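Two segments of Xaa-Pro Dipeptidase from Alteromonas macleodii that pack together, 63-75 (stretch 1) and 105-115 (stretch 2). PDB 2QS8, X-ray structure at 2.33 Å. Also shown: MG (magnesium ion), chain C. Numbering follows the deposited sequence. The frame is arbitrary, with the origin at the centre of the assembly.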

ATOM      1  N   PRO A  63     -35.654  20.317  27.483  1.00 22.11           N
ATOM      2  CA  PRO A  63     -35.388  20.356  26.047  1.00 24.01           C
ATOM      3  C   PRO A  63     -35.238  18.901  25.593  1.00 25.57           C
ATOM      4  O   PRO A  63     -35.060  18.016  26.429  1.00 25.11           O
ATOM      5  CB  PRO A  63     -34.095  21.166  25.950  1.00 22.99           C
ATOM      6  CG  PRO A  63     -33.419  20.918  27.250  1.00 22.31           C
ATOM      7  CD  PRO A  63     -34.533  20.868  28.260  1.00 22.90           C
ATOM      8  N   GLY A  64     -35.345  18.649  24.291  1.00 25.60           N
ATOM      9  CA  GLY A  64     -35.208  17.291  23.796  1.00 25.44           C
ATOM     10  C   GLY A  64     -33.926  16.638  24.274  1.00 25.85           C
ATOM     11  O   GLY A  64     -32.870  17.256  24.245  1.00 27.27           O
ATOM     12  N   LEU A  65     -34.007  15.391  24.719  1.00 25.67           N
ATOM     13  CA  LEU A  65     -32.825  14.684  25.205  1.00 26.03           C
ATOM     14  C   LEU A  65     -31.967  14.090  24.071  1.00 24.01           C
ATOM     15  O   LEU A  65     -32.473  13.791  22.990  1.00 23.46           O
ATOM     16  CB  LEU A  65     -33.262  13.580  26.177  1.00 26.82           C
ATOM     17  CG  LEU A  65     -34.072  14.095  27.380  1.00 27.98           C
ATOM     18  CD1 LEU A  65     -34.582  12.915  28.195  1.00 27.12           C
ATOM     19  CD2 LEU A  65     -33.211  15.014  28.234  1.00 23.69           C
HETATM   20  N   MSE A  66     -30.676  13.925  24.338  1.00 23.67           N
HETATM   21  CA  MSE A  66     -29.748  13.380  23.355  1.00 24.34           C
HETATM   22  C   MSE A  66     -28.928  12.188  23.859  1.00 23.65           C
HETATM   23  O   MSE A  66     -28.482  12.174  25.003  1.00 22.21           O
HETATM   24  CB  MSE A  66     -28.793  14.478  22.899  1.00 21.49           C
HETATM   25  CG  MSE A  66     -29.472  15.597  22.176  1.00 20.98           C
HETATM   26 SE   MSE A  66     -28.169  16.863  21.414  1.00 25.80          SE
HETATM   27  CE  MSE A  66     -29.218  18.516  21.492  1.00 19.73           C
ATOM     28  N   ASP A  67     -28.746  11.188  23.002  1.00 23.08           N
ATOM     29  CA  ASP A  67     -27.972   9.995  23.348  1.00 21.98           C
ATOM     30  C   ASP A  67     -26.817   9.928  22.344  1.00 20.80           C
ATOM     31  O   ASP A  67     -27.027   9.719  21.160  1.00 19.84           O
ATOM     32  CB  ASP A  67     -28.853   8.738  23.249  1.00 22.88           C
ATOM     33  CG  ASP A  67     -28.215   7.520  23.898  1.00 24.13           C
ATOM     34  OD1 ASP A  67     -26.972   7.417  23.892  1.00 23.82           O
ATOM     35  OD2 ASP A  67     -28.965   6.655  24.407  1.00 26.02           O
HETATM   36  N   MSE A  68     -25.597  10.129  22.831  1.00 21.49           N
HETATM   37  CA  MSE A  68     -24.409  10.133  21.975  1.00 20.44           C
HETATM   38  C   MSE A  68     -23.913   8.751  21.526  1.00 23.14           C
HETATM   39  O   MSE A  68     -22.893   8.668  20.842  1.00 22.57           O
HETATM   40  CB  MSE A  68     -23.254  10.819  22.701  1.00 18.50           C
HETATM   41  CG  MSE A  68     -23.508  12.244  23.149  1.00 17.13           C
HETATM   42 SE   MSE A  68     -23.833  13.304  21.550  1.00 25.22          SE
HETATM   43  CE  MSE A  68     -22.099  13.373  20.679  1.00 23.18           C
ATOM     44  N   HIS A  69     -24.602   7.679  21.912  1.00 22.03           N
ATOM     45  CA  HIS A  69     -24.119   6.348  21.554  1.00 22.16           C
ATOM     46  C   HIS A  69     -25.218   5.299  21.447  1.00 20.96           C
ATOM     47  O   HIS A  69     -25.548   4.624  22.425  1.00 19.54           O
ATOM     48  CB  HIS A  69     -23.072   5.912  22.584  1.00 22.33           C
ATOM     49  CG  HIS A  69     -22.205   4.771  22.144  1.00 25.96           C
ATOM     50  ND1 HIS A  69     -20.829   4.856  22.116  1.00 26.42           N
ATOM     51  CD2 HIS A  69     -22.512   3.507  21.770  1.00 25.72           C
ATOM     52  CE1 HIS A  69     -20.327   3.690  21.747  1.00 24.81           C
ATOM     53  NE2 HIS A  69     -21.327   2.855  21.533  1.00 26.11           N
ATOM     54  N   VAL A  70     -25.782   5.163  20.253  1.00 21.32           N
ATOM     55  CA  VAL A  70     -26.844   4.187  20.036  1.00 22.75           C
ATOM     56  C   VAL A  70     -26.570   3.366  18.779  1.00 23.16           C
ATOM     57  O   VAL A  70     -25.820   3.797  17.902  1.00 24.18           O
ATOM     58  CB  VAL A  70     -28.239   4.866  19.894  1.00 23.75           C
ATOM     59  CG1 VAL A  70     -28.576   5.646  21.171  1.00 22.50           C
ATOM     60  CG2 VAL A  70     -28.260   5.775  18.680  1.00 21.39           C
ATOM     61  N   HIS A  71     -27.173   2.181  18.709  1.00 21.90           N
ATOM     62  CA  HIS A  71     -27.003   1.296  17.561  1.00 22.42           C
ATOM     63  C   HIS A  71     -28.355   0.785  17.058  1.00 21.68           C
ATOM     64  O   HIS A  71     -28.656  -0.407  17.166  1.00 22.02           O
ATOM     65  CB  HIS A  71     -26.126   0.090  17.931  1.00 20.13           C
ATOM     66  CG  HIS A  71     -24.737   0.448  18.350  1.00 23.04           C
ATOM     67  ND1 HIS A  71     -23.804   0.963  17.474  1.00 23.62           N
ATOM     68  CD2 HIS A  71     -24.116   0.355  19.551  1.00 22.33           C
ATOM     69  CE1 HIS A  71     -22.668   1.166  18.116  1.00 25.71           C
ATOM     70  NE2 HIS A  71     -22.830   0.806  19.377  1.00 25.68           N
ATOM     71  N   PHE A  72     -29.174   1.678  16.516  1.00 20.81           N
ATOM     72  CA  PHE A  72     -30.468   1.256  16.000  1.00 21.59           C
ATOM     73  C   PHE A  72     -30.206   0.153  14.980  1.00 23.27           C
ATOM     74  O   PHE A  72     -29.272   0.255  14.180  1.00 24.32           O
ATOM     75  CB  PHE A  72     -31.198   2.405  15.298  1.00 22.50           C
ATOM     76  CG  PHE A  72     -31.535   3.580  16.192  1.00 21.99           C
ATOM     77  CD1 PHE A  72     -31.810   3.403  17.545  1.00 22.60           C
ATOM     78  CD2 PHE A  72     -31.644   4.854  15.653  1.00 21.60           C
ATOM     79  CE1 PHE A  72     -32.194   4.486  18.345  1.00 22.34           C
ATOM     80  CE2 PHE A  72     -32.028   5.942  16.439  1.00 21.18           C
ATOM     81  CZ  PHE A  72     -32.304   5.757  17.786  1.00 22.98           C
ATOM     82  N   GLY A  73     -31.019  -0.898  15.010  1.00 24.60           N
ATOM     83  CA  GLY A  73     -30.846  -1.989  14.069  1.00 26.01           C
ATOM     84  C   GLY A  73     -30.369  -3.269  14.722  1.00 27.47           C
ATOM     85  O   GLY A  73     -30.330  -4.320  14.090  1.00 29.58           O
ATOM     86  N   GLN A  74     -29.994  -3.181  15.992  1.00 26.59           N
ATOM     87  CA  GLN A  74     -29.542  -4.356  16.716  1.00 27.16           C
ATOM     88  C   GLN A  74     -29.876  -4.258  18.198  1.00 26.94           C
ATOM     89  O   GLN A  74     -30.083  -3.162  18.728  1.00 24.97           O
ATOM     90  CB  GLN A  74     -28.033  -4.540  16.530  1.00 27.66           C
ATOM     91  CG  GLN A  74     -27.181  -3.535  17.274  1.00 28.36           C
ATOM     92  CD  GLN A  74     -25.756  -3.474  16.750  1.00 29.94           C
ATOM     93  OE1 GLN A  74     -25.491  -2.896  15.694  1.00 28.47           O
ATOM     94  NE2 GLN A  74     -24.828  -4.080  17.484  1.00 28.46           N
ATOM     95  N   GLU A  75     -29.961  -5.419  18.837  1.00 26.06           N
ATOM     96  CA  GLU A  75     -30.221  -5.563  20.273  1.00 25.30           C
ATOM     97  C   GLU A  75     -29.576  -6.883  20.647  1.00 23.76           C
ATOM     98  O   GLU A  75     -30.003  -7.936  20.174  1.00 24.85           O
ATOM     99  CB  GLU A  75     -31.711  -5.625  20.582  1.00 25.99           C
ATOM    100  CG  GLU A  75     -32.448  -4.340  20.286  1.00 30.68           C
ATOM    101  CD  GLU A  75     -33.806  -4.279  20.955  1.00 30.49           C
ATOM    102  OE1 GLU A  75     -34.552  -5.278  20.859  1.00 29.83           O
ATOM    103  OE2 GLU A  75     -34.119  -3.230  21.562  1.00 28.65           O
ATOM    104  N   SER A 105     -39.494   7.989  23.783  1.00 27.71           N
ATOM    105  CA  SER A 105     -39.114   8.026  25.191  1.00 27.31           C
ATOM    106  C   SER A 105     -38.515   9.388  25.584  1.00 27.35           C
ATOM    107  O   SER A 105     -38.126   9.601  26.734  1.00 25.38           O
ATOM    108  CB  SER A 105     -38.122   6.903  25.508  1.00 27.14           C
ATOM    109  OG  SER A 105     -36.815   7.206  25.047  1.00 30.06           O
ATOM    110  N   GLY A 106     -38.441  10.304  24.624  1.00 26.99           N
ATOM    111  CA  GLY A 106     -37.901  11.618  24.918  1.00 28.42           C
ATOM    112  C   GLY A 106     -36.601  12.023  24.234  1.00 28.12           C
ATOM    113  O   GLY A 106     -36.186  13.176  24.349  1.00 28.76           O
ATOM    114  N   PHE A 107     -35.946  11.103  23.536  1.00 26.41           N
ATOM    115  CA  PHE A 107     -34.701  11.454  22.859  1.00 25.45           C
ATOM    116  C   PHE A 107     -34.958  11.879  21.418  1.00 25.06           C
ATOM    117  O   PHE A 107     -35.201  11.056  20.536  1.00 25.30           O
ATOM    118  CB  PHE A 107     -33.703  10.298  22.937  1.00 24.18           C
ATOM    119  CG  PHE A 107     -33.189  10.059  24.327  1.00 23.26           C
ATOM    120  CD1 PHE A 107     -33.989   9.443  25.283  1.00 23.02           C
ATOM    121  CD2 PHE A 107     -31.929  10.511  24.702  1.00 22.19           C
ATOM    122  CE1 PHE A 107     -33.540   9.287  26.592  1.00 21.47           C
ATOM    123  CE2 PHE A 107     -31.480  10.358  26.003  1.00 21.27           C
ATOM    124  CZ  PHE A 107     -32.287   9.744  26.951  1.00 21.99           C
ATOM    125  N   THR A 108     -34.902  13.192  21.210  1.00 22.62           N
ATOM    126  CA  THR A 108     -35.154  13.804  19.913  1.00 20.43           C
ATOM    127  C   THR A 108     -33.925  13.846  19.005  1.00 20.40           C
ATOM    128  O   THR A 108     -34.037  14.050  17.800  1.00 20.65           O
ATOM    129  CB  THR A 108     -35.710  15.232  20.114  1.00 21.24           C
ATOM    130  OG1 THR A 108     -34.870  15.956  21.025  1.00 19.71           O
ATOM    131  CG2 THR A 108     -37.138  15.164  20.658  1.00 20.11           C
ATOM    132  N   THR A 109     -32.749  13.665  19.582  1.00 19.33           N
ATOM    133  CA  THR A 109     -31.533  13.659  18.795  1.00 21.43           C
ATOM    134  C   THR A 109     -30.631  12.551  19.318  1.00 21.31           C
ATOM    135  O   THR A 109     -30.504  12.379  20.529  1.00 23.70           O
ATOM    136  CB  THR A 109     -30.760  15.011  18.880  1.00 22.26           C
ATOM    137  OG1 THR A 109     -31.562  16.071  18.358  1.00 23.06           O
ATOM    138  CG2 THR A 109     -29.472  14.942  18.056  1.00 21.24           C
ATOM    139  N   VAL A 110     -30.024  11.791  18.409  1.00 20.09           N
ATOM    140  CA  VAL A 110     -29.111  10.723  18.799  1.00 18.47           C
ATOM    141  C   VAL A 110     -27.923  10.674  17.851  1.00 18.61           C
ATOM    142  O   VAL A 110     -27.995  11.146  16.719  1.00 17.41           O
ATOM    143  CB  VAL A 110     -29.789   9.313  18.788  1.00 17.35           C
ATOM    144  CG1 VAL A 110     -30.941   9.270  19.777  1.00 14.71           C
ATOM    145  CG2 VAL A 110     -30.289   8.973  17.389  1.00 15.77           C
ATOM    146  N   ARG A 111     -26.825  10.113  18.339  1.00 17.08           N
ATOM    147  CA  ARG A 111     -25.632   9.937  17.539  1.00 19.16           C
ATOM    148  C   ARG A 111     -25.431   8.415  17.403  1.00 21.49           C
ATOM    149  O   ARG A 111     -25.085   7.749  18.386  1.00 22.24           O
ATOM    150  CB  ARG A 111     -24.412  10.568  18.234  1.00 19.00           C
ATOM    151  CG  ARG A 111     -23.147  10.603  17.375  1.00 19.75           C
ATOM    152  CD  ARG A 111     -21.923  11.185  18.110  1.00 19.75           C
ATOM    153  NE  ARG A 111     -21.528  10.368  19.251  1.00 20.44           N
ATOM    154  CZ  ARG A 111     -20.365  10.463  19.880  1.00 20.44           C
ATOM    155  NH1 ARG A 111     -19.465  11.353  19.486  1.00 19.75           N
ATOM    156  NH2 ARG A 111     -20.086   9.643  20.882  1.00 21.49           N
ATOM    157  N   GLN A 112     -25.693   7.857  16.220  1.00 21.44           N
ATOM    158  CA  GLN A 112     -25.480   6.426  16.008  1.00 21.40           C
ATOM    159  C   GLN A 112     -24.003   6.245  15.669  1.00 22.06           C
ATOM    160  O   GLN A 112     -23.518   6.746  14.652  1.00 24.08           O
ATOM    161  CB  GLN A 112     -26.315   5.888  14.846  1.00 22.44           C
ATOM    162  CG  GLN A 112     -26.038   4.410  14.581  1.00 23.56           C
ATOM    163  CD  GLN A 112     -27.286   3.551  14.653  1.00 24.99           C
ATOM    164  OE1 GLN A 112     -28.220   3.855  15.397  1.00 26.87           O
ATOM    165  NE2 GLN A 112     -27.300   2.466  13.895  1.00 22.95           N
ATOM    166  N   VAL A 113     -23.290   5.524  16.514  1.00 21.85           N
ATOM    167  CA  VAL A 113     -21.882   5.317  16.282  1.00 21.56           C
ATOM    168  C   VAL A 113     -21.538   3.883  15.907  1.00 22.31           C
ATOM    169  O   VAL A 113     -20.715   3.250  16.570  1.00 21.26           O
ATOM    170  CB  VAL A 113     -21.054   5.744  17.513  1.00 22.61           C
ATOM    171  CG1 VAL A 113     -21.060   7.273  17.632  1.00 23.70           C
ATOM    172  CG2 VAL A 113     -21.645   5.127  18.768  1.00 24.16           C
ATOM    173  N   GLY A 114     -22.170   3.388  14.841  1.00 21.21           N
ATOM    174  CA  GLY A 114     -21.887   2.043  14.368  1.00 21.83           C
ATOM    175  C   GLY A 114     -23.030   1.121  13.960  1.00 21.13           C
ATOM    176  O   GLY A 114     -23.959   0.899  14.723  1.00 22.08           O
ATOM    177  N   ASP A 115     -22.950   0.599  12.739  1.00 21.41           N
ATOM    178  CA  ASP A 115     -23.911  -0.375  12.213  1.00 22.21           C
ATOM    179  C   ASP A 115     -23.225  -1.010  11.012  1.00 23.09           C
ATOM    180  O   ASP A 115     -22.107  -0.611  10.679  1.00 22.87           O
ATOM    181  CB  ASP A 115     -25.266   0.264  11.828  1.00 21.95           C
ATOM    182  CG  ASP A 115     -25.151   1.336  10.756  1.00 25.40           C
ATOM    183  OD1 ASP A 115     -25.438   2.513  11.070  1.00 27.67           O
ATOM    184  OD2 ASP A 115     -24.800   1.010   9.603  1.00 25.56           O
TER
HETATM  185 MG    MG C 500     -21.212   0.564  20.806  1.00 29.56          MG

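Parts of the two stretches pair as parallel strands, and together the stretches bury 971 Å². Leu 65 and Arg 111 cover the most surface, with Met 68 close behind.

Leu 65 anchors the start. Its N donates to Gly 106 O at 3.1 Å. Its O receives two weak bonds, from Thr 108 N at 3.1 Å and Thr 109 N at 3.4 Å. The side chain lies against Phe 107: Leu 65 CB sits over one face of the ring, 3.7 Å from Phe 107 CD2. An aliphatic group suits this flat, apolar surface. Gly 64 comes just before, with its CA 3.1 Å from Thr 108 OG1. A CB here would clash with that oxygen.

The strand pairing continues from Asp 67 N to Thr 109 O (3.3 Å) and from Arg 111 N to Asp 67 O (2.9 Å). A beta bulge then shifts the register by one, and Val 70 N bonds to Arg 111 O at 3.3 Å.

The chain turns a corner at Met 68, and the Arg 111 side chain reaches it. Arg 111 NE and NH2 both donate to Met 68 O, at 2.7 and 3.0 Å. Met 68 is a selenomethionine, and its three m rotamers fold it back so that its CE lies over one face of the guanidinium, 3.4 Å from Arg 111 NE. The planar group thus meets a polar atom and an apolar methyl.

Beyond the bulge, Gln 112 acts as a clamp. Its OE1 accepts from Phe 72 N at 2.6 Å, and its NE2 donates to Phe 72 O at 3.0 Å. Val 113 CG2 packs over the His 69 ring, 3.4 Å from His 69 CG. His 71 ND1 donates to Gly 114 O at 2.8 Å, leaving NE2 for the metal. His 69 NE2 and His 71 NE2 bind MG at 2.4 and 2.2 Å.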